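Local coordinates for uncharacterized protein (Kutzneria albida DSM 43870, PDB 5M6Q) that is a microbial transglutaminase that probably joins glutamine side chains of proteins to primary amines, forming cross-links, at residues E23-Y28 against E35-N40. Sequence-based numbering, arbitrary orientation.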
ATOM      1  N   GLU A  23      -5.961 -19.284  -5.294  1.00 31.92           N
ATOM      2  CA  GLU A  23      -7.320 -19.793  -5.418  1.00 29.50           C
ATOM      3  C   GLU A  23      -8.321 -18.924  -4.669  1.00 34.72           C
ATOM      4  O   GLU A  23      -9.386 -18.642  -5.185  1.00 33.80           O
ATOM      5  CB  GLU A  23      -7.414 -21.236  -4.921  1.00 39.33           C
ATOM      6  CG  GLU A  23      -6.926 -22.245  -5.944  1.00 50.63           C
ATOM      7  CD  GLU A  23      -6.890 -23.671  -5.417  1.00 65.85           C
ATOM      8  OE1 GLU A  23      -7.603 -23.966  -4.426  1.00 64.66           O
ATOM      9  OE2 GLU A  23      -6.138 -24.491  -6.001  1.00 62.59           O
ATOM     10  N   ALA A  24      -7.990 -18.494  -3.458  1.00 30.73           N
ATOM     11  CA  ALA A  24      -8.905 -17.616  -2.743  1.00 33.08           C
ATOM     12  C   ALA A  24      -9.049 -16.302  -3.500  1.00 31.33           C
ATOM     13  O   ALA A  24     -10.155 -15.792  -3.665  1.00 31.86           O
ATOM     14  CB  ALA A  24      -8.440 -17.379  -1.329  1.00 24.47           C
ATOM     15  N   TRP A  25      -7.926 -15.772  -3.973  1.00 31.10           N
ATOM     16  CA  TRP A  25      -7.912 -14.547  -4.761  1.00 27.58           C
ATOM     17  C   TRP A  25      -8.787 -14.671  -6.011  1.00 34.32           C
ATOM     18  O   TRP A  25      -9.538 -13.764  -6.348  1.00 33.80           O
ATOM     19  CB  TRP A  25      -6.474 -14.207  -5.154  1.00 25.27           C
ATOM     20  CG  TRP A  25      -6.270 -12.850  -5.772  1.00 29.65           C
ATOM     21  CD1 TRP A  25      -5.883 -11.708  -5.130  1.00 26.25           C
ATOM     22  CD2 TRP A  25      -6.430 -12.500  -7.149  1.00 27.99           C
ATOM     23  NE1 TRP A  25      -5.790 -10.674  -6.022  1.00 33.19           N
ATOM     24  CE2 TRP A  25      -6.117 -11.130  -7.270  1.00 31.47           C
ATOM     25  CE3 TRP A  25      -6.793 -13.214  -8.297  1.00 26.14           C
ATOM     26  CZ2 TRP A  25      -6.172 -10.450  -8.493  1.00 34.14           C
ATOM     27  CZ3 TRP A  25      -6.847 -12.540  -9.510  1.00 37.59           C
ATOM     28  CH2 TRP A  25      -6.540 -11.170  -9.597  1.00 34.76           C
ATOM     29  N   GLU A  26      -8.689 -15.800  -6.695  1.00 33.22           N
ATOM     30  CA  GLU A  26      -9.462 -15.997  -7.915  1.00 36.78           C
ATOM     31  C   GLU A  26     -10.951 -16.136  -7.635  1.00 39.29           C
ATOM     32  O   GLU A  26     -11.771 -15.672  -8.429  1.00 40.52           O
ATOM     33  CB  GLU A  26      -8.948 -17.216  -8.684  1.00 33.87           C
ATOM     34  CG  GLU A  26      -7.581 -16.975  -9.293  1.00 33.23           C
ATOM     35  CD  GLU A  26      -6.952 -18.236  -9.855  1.00 38.12           C
ATOM     36  OE1 GLU A  26      -7.458 -19.341  -9.563  1.00 46.33           O
ATOM     37  OE2 GLU A  26      -5.945 -18.122 -10.583  1.00 40.08           O
ATOM     38  N   ARG A  27     -11.306 -16.758  -6.513  1.00 34.50           N
ATOM     39  CA  ARG A  27     -12.712 -16.845  -6.128  1.00 38.57           C
ATOM     40  C   ARG A  27     -13.271 -15.465  -5.858  1.00 38.60           C
ATOM     41  O   ARG A  27     -14.406 -15.165  -6.210  1.00 43.68           O
ATOM     42  CB  ARG A  27     -12.911 -17.718  -4.880  1.00 34.51           C
ATOM     43  CG  ARG A  27     -12.807 -19.217  -5.115  1.00 43.46           C
ATOM     44  CD  ARG A  27     -13.382 -20.024  -3.935  1.00 49.47           C
ATOM     45  NE  ARG A  27     -12.718 -19.739  -2.656  1.00 53.52           N
ATOM     46  CZ  ARG A  27     -11.544 -20.259  -2.287  1.00 54.13           C
ATOM     47  NH1 ARG A  27     -10.893 -21.087  -3.106  1.00 48.05           N
ATOM     48  NH2 ARG A  27     -11.011 -19.945  -1.106  1.00 49.17           N
ATOM     49  N   TYR A  28     -12.469 -14.630  -5.208  1.00 40.48           N
ATOM     50  CA  TYR A  28     -12.918 -13.313  -4.755  1.00 40.88           C
ATOM     51  C   TYR A  28     -13.044 -12.330  -5.914  1.00 39.66           C
ATOM     52  O   TYR A  28     -14.031 -11.611  -6.005  1.00 42.23           O
ATOM     53  CB  TYR A  28     -11.954 -12.773  -3.690  1.00 37.54           C
ATOM     54  CG  TYR A  28     -12.256 -11.388  -3.154  1.00 38.61           C
ATOM     55  CD1 TYR A  28     -13.286 -11.171  -2.241  1.00 42.03           C
ATOM     56  CD2 TYR A  28     -11.482 -10.299  -3.533  1.00 41.66           C
ATOM     57  CE1 TYR A  28     -13.541  -9.900  -1.734  1.00 43.64           C
ATOM     58  CE2 TYR A  28     -11.728  -9.032  -3.037  1.00 45.05           C
ATOM     59  CZ  TYR A  28     -12.753  -8.833  -2.140  1.00 48.37           C
ATOM     60  OH  TYR A  28     -12.979  -7.560  -1.660  1.00 47.94           O
ATOM     61  N   GLU A  35      -0.662 -14.543 -16.120  1.00 40.74           N
ATOM     62  CA  GLU A  35       0.742 -14.887 -15.999  1.00 46.48           C
ATOM     63  C   GLU A  35       1.544 -13.696 -15.513  1.00 40.68           C
ATOM     64  O   GLU A  35       2.404 -13.848 -14.648  1.00 40.79           O
ATOM     65  CB  GLU A  35       1.295 -15.410 -17.328  1.00 51.82           C
ATOM     66  CG  GLU A  35       0.832 -16.831 -17.647  1.00 59.97           C
ATOM     67  CD  GLU A  35       0.930 -17.769 -16.441  1.00 73.44           C
ATOM     68  OE1 GLU A  35       1.994 -17.792 -15.774  1.00 70.42           O
ATOM     69  OE2 GLU A  35      -0.065 -18.476 -16.151  1.00 74.79           O
ATOM     70  N   ASP A  36       1.264 -12.516 -16.061  1.00 42.86           N
ATOM     71  CA  ASP A  36       1.870 -11.286 -15.555  1.00 46.40           C
ATOM     72  C   ASP A  36       1.577 -11.103 -14.059  1.00 35.95           C
ATOM     73  O   ASP A  36       2.440 -10.661 -13.298  1.00 35.57           O
ATOM     74  CB  ASP A  36       1.374 -10.055 -16.334  1.00 45.33           C
ATOM     75  CG  ASP A  36       1.984  -9.945 -17.729  1.00 53.46           C
ATOM     76  OD1 ASP A  36       2.844 -10.783 -18.082  1.00 58.43           O
ATOM     77  OD2 ASP A  36       1.608  -9.009 -18.474  1.00 52.20           O
ATOM     78  N   GLU A  37       0.366 -11.446 -13.632  1.00 36.52           N
ATOM     79  CA  GLU A  37       0.011 -11.233 -12.235  1.00 37.51           C
ATOM     80  C   GLU A  37       0.745 -12.224 -11.337  1.00 33.43           C
ATOM     81  O   GLU A  37       1.295 -11.834 -10.301  1.00 29.83           O
ATOM     82  CB  GLU A  37      -1.496 -11.325 -12.039  1.00 33.78           C
ATOM     83  CG  GLU A  37      -2.251 -10.125 -12.601  1.00 38.41           C
ATOM     84  CD  GLU A  37      -3.766 -10.262 -12.494  1.00 43.08           C
ATOM     85  OE1 GLU A  37      -4.305 -11.378 -12.723  1.00 39.81           O
ATOM     86  OE2 GLU A  37      -4.419  -9.243 -12.182  1.00 43.80           O
ATOM     87  N   ARG A  38       0.792 -13.489 -11.755  1.00 30.30           N
ATOM     88  CA  ARG A  38       1.534 -14.504 -11.021  1.00 31.31           C
ATOM     89  C   ARG A  38       3.001 -14.144 -10.922  1.00 31.50           C
ATOM     90  O   ARG A  38       3.630 -14.359  -9.898  1.00 29.34           O
ATOM     91  CB  ARG A  38       1.389 -15.878 -11.671  1.00 36.38           C
ATOM     92  CG  ARG A  38       0.103 -16.580 -11.324  1.00 35.19           C
ATOM     93  CD  ARG A  38      -0.037 -17.839 -12.153  1.00 49.38           C
ATOM     94  NE  ARG A  38      -1.352 -18.448 -11.988  1.00 52.27           N
ATOM     95  CZ  ARG A  38      -1.646 -19.330 -11.040  1.00 51.27           C
ATOM     96  NH1 ARG A  38      -0.711 -19.706 -10.168  1.00 47.24           N
ATOM     97  NH2 ARG A  38      -2.874 -19.835 -10.969  1.00 53.53           N
ATOM     98  N   GLU A  39       3.547 -13.582 -11.987  1.00 30.73           N
ATOM     99  CA  GLU A  39       4.944 -13.179 -11.977  1.00 30.43           C
ATOM    100  C   GLU A  39       5.186 -12.020 -10.994  1.00 30.97           C
ATOM    101  O   GLU A  39       6.245 -11.930 -10.365  1.00 27.18           O
ATOM    102  CB  GLU A  39       5.376 -12.793 -13.393  1.00 39.87           C
ATOM    103  CG  GLU A  39       6.851 -12.493 -13.552  1.00 49.35           C
ATOM    104  CD  GLU A  39       7.262 -12.389 -15.017  1.00 61.94           C
ATOM    105  OE1 GLU A  39       6.416 -12.673 -15.897  1.00 62.32           O
ATOM    106  OE2 GLU A  39       8.428 -12.030 -15.288  1.00 64.09           O
ATOM    107  N   ASN A  40       4.202 -11.136 -10.863  1.00 28.88           N
ATOM    108  CA  ASN A  40       4.320 -10.015  -9.945  1.00 25.93           C
ATOM    109  C   ASN A  40       4.188 -10.517  -8.499  1.00 24.50           C
ATOM    110  O   ASN A  40       4.951 -10.113  -7.621  1.00 26.81           O
ATOM    111  CB  ASN A  40       3.264  -8.950 -10.246  1.00 24.80           C
ATOM    112  CG  ASN A  40       3.773  -7.855 -11.182  1.00 29.33           C
ATOM    113  OD1 ASN A  40       4.898  -7.375 -11.052  1.00 31.34           O
ATOM    114  ND2 ASN A  40       2.930  -7.445 -12.114  1.00 34.14           N
TER
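The indole of Trp-25 meets the carboxylate of Glu-37 obliquely, with the two planes 89° apart. The touching atom is CH2 of Trp-25, at the far end of the six-membered ring. It lies 3.8 Å from Glu-37 OE1 and 3.9 Å from Glu-37 OE2, so both oxygens lie close to the same ring carbon. CG of Glu-26 lies in plane at the ring edge, and His-29 stacks with the ring. Trp-25 has its CG anti to the backbone N (chi1 -170°), which sends the ring toward helix 35-41. Its NE1 is hydrogen-bonded to Asn-52 of helix 47-53, which helps fix the ring's rotation.

Both Glu-37 oxygens have polar partners of their own. OE2 forms a salt bridge with Arg-31, and OE1 accepts from the backbone N of Thr-34. The touch on the tryptophan is thus secondary to these bonds.

Glu-26 and Arg-38 make the only salt bridge between the two segments. Their side chains cross at about a right angle, and the carboxylate and guanidinium planes are 73° apart. OE2 of Glu-26 stands 3.5 Å from NH2 of Arg-38. This is a long salt bridge without a hydrogen bond. The stronger partner of that oxygen is the backbone N of Met-33. The nearest CA atoms, of Trp-25 and Arg-38, are 11.3 Å apart, and the extended chains of Glu-26 and Arg-38 together bridge the gap.

Two glutamates, one from each helix, therefore bond the backbone of the six-residue connection. The Glu-37 to Thr-34 bond, at the start of helix 35-41, is consistent with one half of a capping box in two helices joined by a six-residue loop.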